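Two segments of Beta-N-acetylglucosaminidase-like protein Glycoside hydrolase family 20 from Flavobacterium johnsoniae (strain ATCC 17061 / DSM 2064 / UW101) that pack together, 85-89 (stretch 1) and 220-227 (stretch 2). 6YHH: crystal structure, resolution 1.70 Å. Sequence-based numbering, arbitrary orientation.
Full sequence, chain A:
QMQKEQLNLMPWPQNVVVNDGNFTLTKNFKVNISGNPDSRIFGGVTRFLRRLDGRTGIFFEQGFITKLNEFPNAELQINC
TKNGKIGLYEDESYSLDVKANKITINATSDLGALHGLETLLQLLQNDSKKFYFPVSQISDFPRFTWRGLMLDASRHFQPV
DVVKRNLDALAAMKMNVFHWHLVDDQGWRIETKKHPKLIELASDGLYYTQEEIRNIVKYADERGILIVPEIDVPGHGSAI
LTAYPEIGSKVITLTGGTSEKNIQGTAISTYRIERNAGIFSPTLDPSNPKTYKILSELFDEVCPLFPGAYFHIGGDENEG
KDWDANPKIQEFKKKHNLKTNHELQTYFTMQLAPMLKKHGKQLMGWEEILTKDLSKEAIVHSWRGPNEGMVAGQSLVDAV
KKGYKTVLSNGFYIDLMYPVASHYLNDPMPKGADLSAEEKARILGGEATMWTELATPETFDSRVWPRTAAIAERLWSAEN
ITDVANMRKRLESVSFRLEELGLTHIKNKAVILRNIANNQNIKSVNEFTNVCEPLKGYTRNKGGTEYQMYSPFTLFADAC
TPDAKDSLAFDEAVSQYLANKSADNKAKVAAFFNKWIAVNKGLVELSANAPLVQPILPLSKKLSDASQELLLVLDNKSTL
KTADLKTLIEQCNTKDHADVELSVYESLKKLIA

Stretch 1 (85-89) KIGLY
Stretch 2 (220-227) ADERGILI

Stretch 1 has no regular secondary structure. K85 and I86 are extended (phi/psi -122/149 and -84/132), G87 adopts 154/-171, L88 returns to -96/163, and Y89 turns to 64/20. At the G87 angles a CB would be jammed against the carbonyl oxygen of I86, so the backbone itself calls for glycine. Stretch 2 begins at the end of a helix, passes through a turn and enters a strand at L226. The turn is held by A220 O, which accepts from both R223 N and I225 N at 2.9 Å, and by D221 O, which accepts from G224 N at 3.0 Å. G224, at 73/20, has the positive phi that favours glycine; I225 (-112/131), L226 (-83/133) and I227 (-101/130) are extended. The segments approach most closely at I86 and L226, whose CA atoms lie 5.7 Å apart.

No direct hydrogen bond joins the stretches, and the 268 Å² buried between them is largely an apolar contact centred on I86. Its CB points toward stretch 2, and the m,m rotamer (-63°, -57°) sets CD1 over the turn, 3.6 Å from D221 O and 3.7 Å from G224 CA. I86 CG2 reaches the start of the strand, 3.5 Å from L226 CA and 3.8 Å from L226 CB. D221 (chi1 t) borders the isoleucine, its CG 3.6 Å from I86 CG1, while its OD1 is hydrogen-bonded elsewhere in the structure.

L226, in the t,p rotamer (172°, 66°), also meets L88 (m,t), with the two CD2 atoms 4.3 Å apart in a looser apolar contact. A water supplies a polar link: it donates to G224 O at 2.8 Å and accepts a weak hydrogen bond from G87 N at 3.5 Å. K85 and I227 point away from the contact.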

ATOM      1  N   LYS A  85      -1.919  15.648 -26.695  1.00 14.92           N
ATOM      2  CA  LYS A  85      -3.340  15.432 -26.393  1.00 16.11           C
ATOM      3  C   LYS A  85      -3.511  13.967 -25.975  1.00 15.98           C
ATOM      4  O   LYS A  85      -2.813  13.110 -26.463  1.00 16.07           O
ATOM      5  CB  LYS A  85      -4.194  15.693 -27.635  1.00 18.03           C
ATOM      6  CG  LYS A  85      -4.141  17.101 -28.241  1.00 22.36           C
ATOM      7  CD  LYS A  85      -5.183  17.275 -29.353  1.00 26.70           C
ATOM      8  CE  LYS A  85      -4.891  16.487 -30.614  1.00 30.48           C
ATOM      9  N   ILE A  86      -4.463  13.697 -25.112  1.00 14.30           N
ATOM     10  CA  ILE A  86      -4.712  12.300 -24.618  1.00 14.42           C
ATOM     11  C   ILE A  86      -5.604  11.701 -25.720  1.00 17.89           C
ATOM     12  O   ILE A  86      -6.631  12.276 -26.029  1.00 18.80           O
ATOM     13  CB  ILE A  86      -5.404  12.323 -23.227  1.00 13.48           C
ATOM     14  CG1 ILE A  86      -4.517  12.974 -22.137  1.00 13.07           C
ATOM     15  CG2 ILE A  86      -5.823  10.916 -22.818  1.00 13.86           C
ATOM     16  CD1 ILE A  86      -3.148  12.346 -21.939  1.00 13.76           C
ATOM     17  N   GLY A  87      -5.290  10.513 -26.204  1.00 16.96           N
ATOM     18  CA  GLY A  87      -6.120   9.931 -27.214  1.00 21.42           C
ATOM     19  C   GLY A  87      -5.219   9.001 -27.982  1.00 19.48           C
ATOM     20  O   GLY A  87      -4.022   8.779 -27.630  1.00 21.28           O
ATOM     21  N   LEU A  88      -5.779   8.511 -29.083  1.00 15.91           N
ATOM     22  CA  LEU A  88      -5.066   7.638 -29.974  1.00 14.16           C
ATOM     23  C   LEU A  88      -4.450   8.473 -31.164  1.00 14.20           C
ATOM     24  O   LEU A  88      -4.831   9.656 -31.377  1.00 15.12           O
ATOM     25  CB  LEU A  88      -6.078   6.706 -30.597  1.00 15.86           C
ATOM     26  CG  LEU A  88      -6.900   5.865 -29.648  1.00 14.73           C
ATOM     27  CD1 LEU A  88      -7.737   4.914 -30.512  1.00 16.09           C
ATOM     28  CD2 LEU A  88      -5.970   5.135 -28.701  1.00 14.86           C
ATOM     29  N   TYR A  89      -3.514   7.842 -31.828  1.00 14.10           N
ATOM     30  CA  TYR A  89      -2.770   8.340 -32.983  1.00 15.68           C
ATOM     31  C   TYR A  89      -1.906   9.531 -32.682  1.00 16.21           C
ATOM     32  O   TYR A  89      -1.551  10.252 -33.597  1.00 18.69           O
ATOM     33  CB  TYR A  89      -3.738   8.735 -34.102  1.00 16.59           C
ATOM     34  CG  TYR A  89      -4.799   7.732 -34.417  1.00 17.53           C
ATOM     35  CD1 TYR A  89      -4.446   6.550 -35.109  1.00 19.84           C
ATOM     36  CD2 TYR A  89      -6.132   8.015 -34.201  1.00 21.13           C
ATOM     37  CE1 TYR A  89      -5.387   5.598 -35.404  1.00 19.93           C
ATOM     38  CE2 TYR A  89      -7.147   7.021 -34.541  1.00 19.15           C
ATOM     39  CZ  TYR A  89      -6.738   5.838 -35.118  1.00 22.20           C
ATOM     40  OH  TYR A  89      -7.708   4.885 -35.539  1.00 22.60           O
ATOM     41  N   ALA A 220      -4.402  10.226 -14.538  1.00  9.68           N
ATOM     42  CA  ALA A 220      -4.032   9.477 -15.761  1.00 10.66           C
ATOM     43  C   ALA A 220      -3.496  10.434 -16.862  1.00 10.12           C
ATOM     44  O   ALA A 220      -2.521  10.176 -17.535  1.00 10.18           O
ATOM     45  CB  ALA A 220      -5.186   8.659 -16.317  1.00 10.56           C
ATOM     46  N   ASP A 221      -4.205  11.507 -17.061  1.00 10.48           N
ATOM     47  CA  ASP A 221      -3.920  12.540 -18.123  1.00 10.43           C
ATOM     48  C   ASP A 221      -2.555  13.152 -17.865  1.00 10.60           C
ATOM     49  O   ASP A 221      -1.731  13.253 -18.791  1.00 11.13           O
ATOM     50  CB  ASP A 221      -5.089  13.604 -18.082  1.00 10.81           C
ATOM     51  CG  ASP A 221      -4.879  14.766 -19.021  1.00 12.90           C
ATOM     52  OD1 ASP A 221      -3.692  15.206 -19.185  1.00 12.36           O
ATOM     53  OD2 ASP A 221      -5.945  15.240 -19.508  1.00 12.76           O
ATOM     54  N   GLU A 222      -2.255  13.446 -16.613  1.00 10.60           N
ATOM     55  CA  GLU A 222      -0.964  13.930 -16.226  1.00 11.40           C
ATOM     56  C   GLU A 222       0.140  12.960 -16.615  1.00 11.00           C
ATOM     57  O   GLU A 222       1.267  13.371 -16.836  1.00 12.34           O
ATOM     58  CB  GLU A 222      -0.906  14.225 -14.705  1.00 12.38           C
ATOM     59  CG  GLU A 222      -1.670  15.472 -14.297  1.00 13.87           C
ATOM     60  CD  GLU A 222      -0.912  16.755 -14.611  1.00 13.65           C
ATOM     61  OE1 GLU A 222       0.013  17.071 -13.859  1.00 15.13           O
ATOM     62  OE2 GLU A 222      -1.211  17.376 -15.651  1.00 14.79           O
ATOM     63  N   ARG A 223      -0.208  11.663 -16.679  1.00  9.88           N
ATOM     64  CA  ARG A 223       0.784  10.617 -17.014  1.00  9.65           C
ATOM     65  C   ARG A 223       0.639  10.082 -18.405  1.00  9.73           C
ATOM     66  O   ARG A 223       1.257   9.071 -18.787  1.00 11.00           O
ATOM     67  CB  ARG A 223       0.623   9.507 -15.959  1.00  9.76           C
ATOM     68  CG  ARG A 223       1.186   9.954 -14.632  1.00  9.79           C
ATOM     69  CD  ARG A 223       0.571   9.177 -13.424  1.00  9.55           C
ATOM     70  NE  ARG A 223       1.045   9.603 -12.126  1.00 10.49           N
ATOM     71  CZ  ARG A 223       0.656  10.722 -11.505  1.00  9.77           C
ATOM     72  NH1 ARG A 223      -0.285  11.525 -12.006  1.00  9.58           N
ATOM     73  NH2 ARG A 223       1.152  11.038 -10.342  1.00 11.40           N
ATOM     74  N   GLY A 224      -0.050  10.842 -19.285  1.00 10.51           N
ATOM     75  CA  GLY A 224      -0.183  10.520 -20.683  1.00  9.67           C
ATOM     76  C   GLY A 224      -1.096   9.378 -21.089  1.00 10.09           C
ATOM     77  O   GLY A 224      -0.987   8.820 -22.205  1.00 10.75           O
ATOM     78  N   ILE A 225      -2.005   9.055 -20.177  1.00  9.46           N
ATOM     79  CA  ILE A 225      -2.898   7.878 -20.284  1.00  9.72           C
ATOM     80  C   ILE A 225      -4.380   8.252 -20.500  1.00  9.17           C
ATOM     81  O   ILE A 225      -4.948   9.071 -19.788  1.00 10.80           O
ATOM     82  CB  ILE A 225      -2.719   7.020 -19.015  1.00  9.99           C
ATOM     83  CG1 ILE A 225      -1.238   6.535 -18.890  1.00  9.80           C
ATOM     84  CG2 ILE A 225      -3.709   5.846 -18.997  1.00 10.32           C
ATOM     85  CD1 ILE A 225      -0.923   6.086 -17.482  1.00 11.33           C
ATOM     86  N   LEU A 226      -4.962   7.619 -21.482  1.00  9.42           N
ATOM     87  CA  LEU A 226      -6.406   7.660 -21.822  1.00  9.60           C
ATOM     88  C   LEU A 226      -7.183   6.672 -20.963  1.00  9.35           C
ATOM     89  O   LEU A 226      -6.746   5.530 -20.828  1.00  8.99           O
ATOM     90  CB  LEU A 226      -6.566   7.230 -23.257  1.00 10.12           C
ATOM     91  CG  LEU A 226      -7.976   7.020 -23.797  1.00 10.18           C
ATOM     92  CD1 LEU A 226      -8.727   8.342 -23.832  1.00 11.67           C
ATOM     93  CD2 LEU A 226      -7.977   6.419 -25.181  1.00 10.81           C
ATOM     94  N   ILE A 227      -8.302   7.096 -20.389  1.00  7.97           N
ATOM     95  CA  ILE A 227      -9.181   6.180 -19.748  1.00  8.52           C
ATOM     96  C   ILE A 227     -10.372   5.829 -20.597  1.00  8.16           C
ATOM     97  O   ILE A 227     -11.090   6.764 -21.119  1.00  9.28           O
ATOM     98  CB  ILE A 227      -9.595   6.647 -18.340  1.00  8.89           C
ATOM     99  CG1 ILE A 227      -8.360   6.882 -17.416  1.00  9.20           C
ATOM    100  CG2 ILE A 227     -10.662   5.707 -17.712  1.00  8.21           C
ATOM    101  CD1 ILE A 227      -8.676   7.195 -15.974  1.00  9.64           C
TER
HETATM  102  O   HOH W   1      -2.616   9.033 -24.511  1.00 16.88           O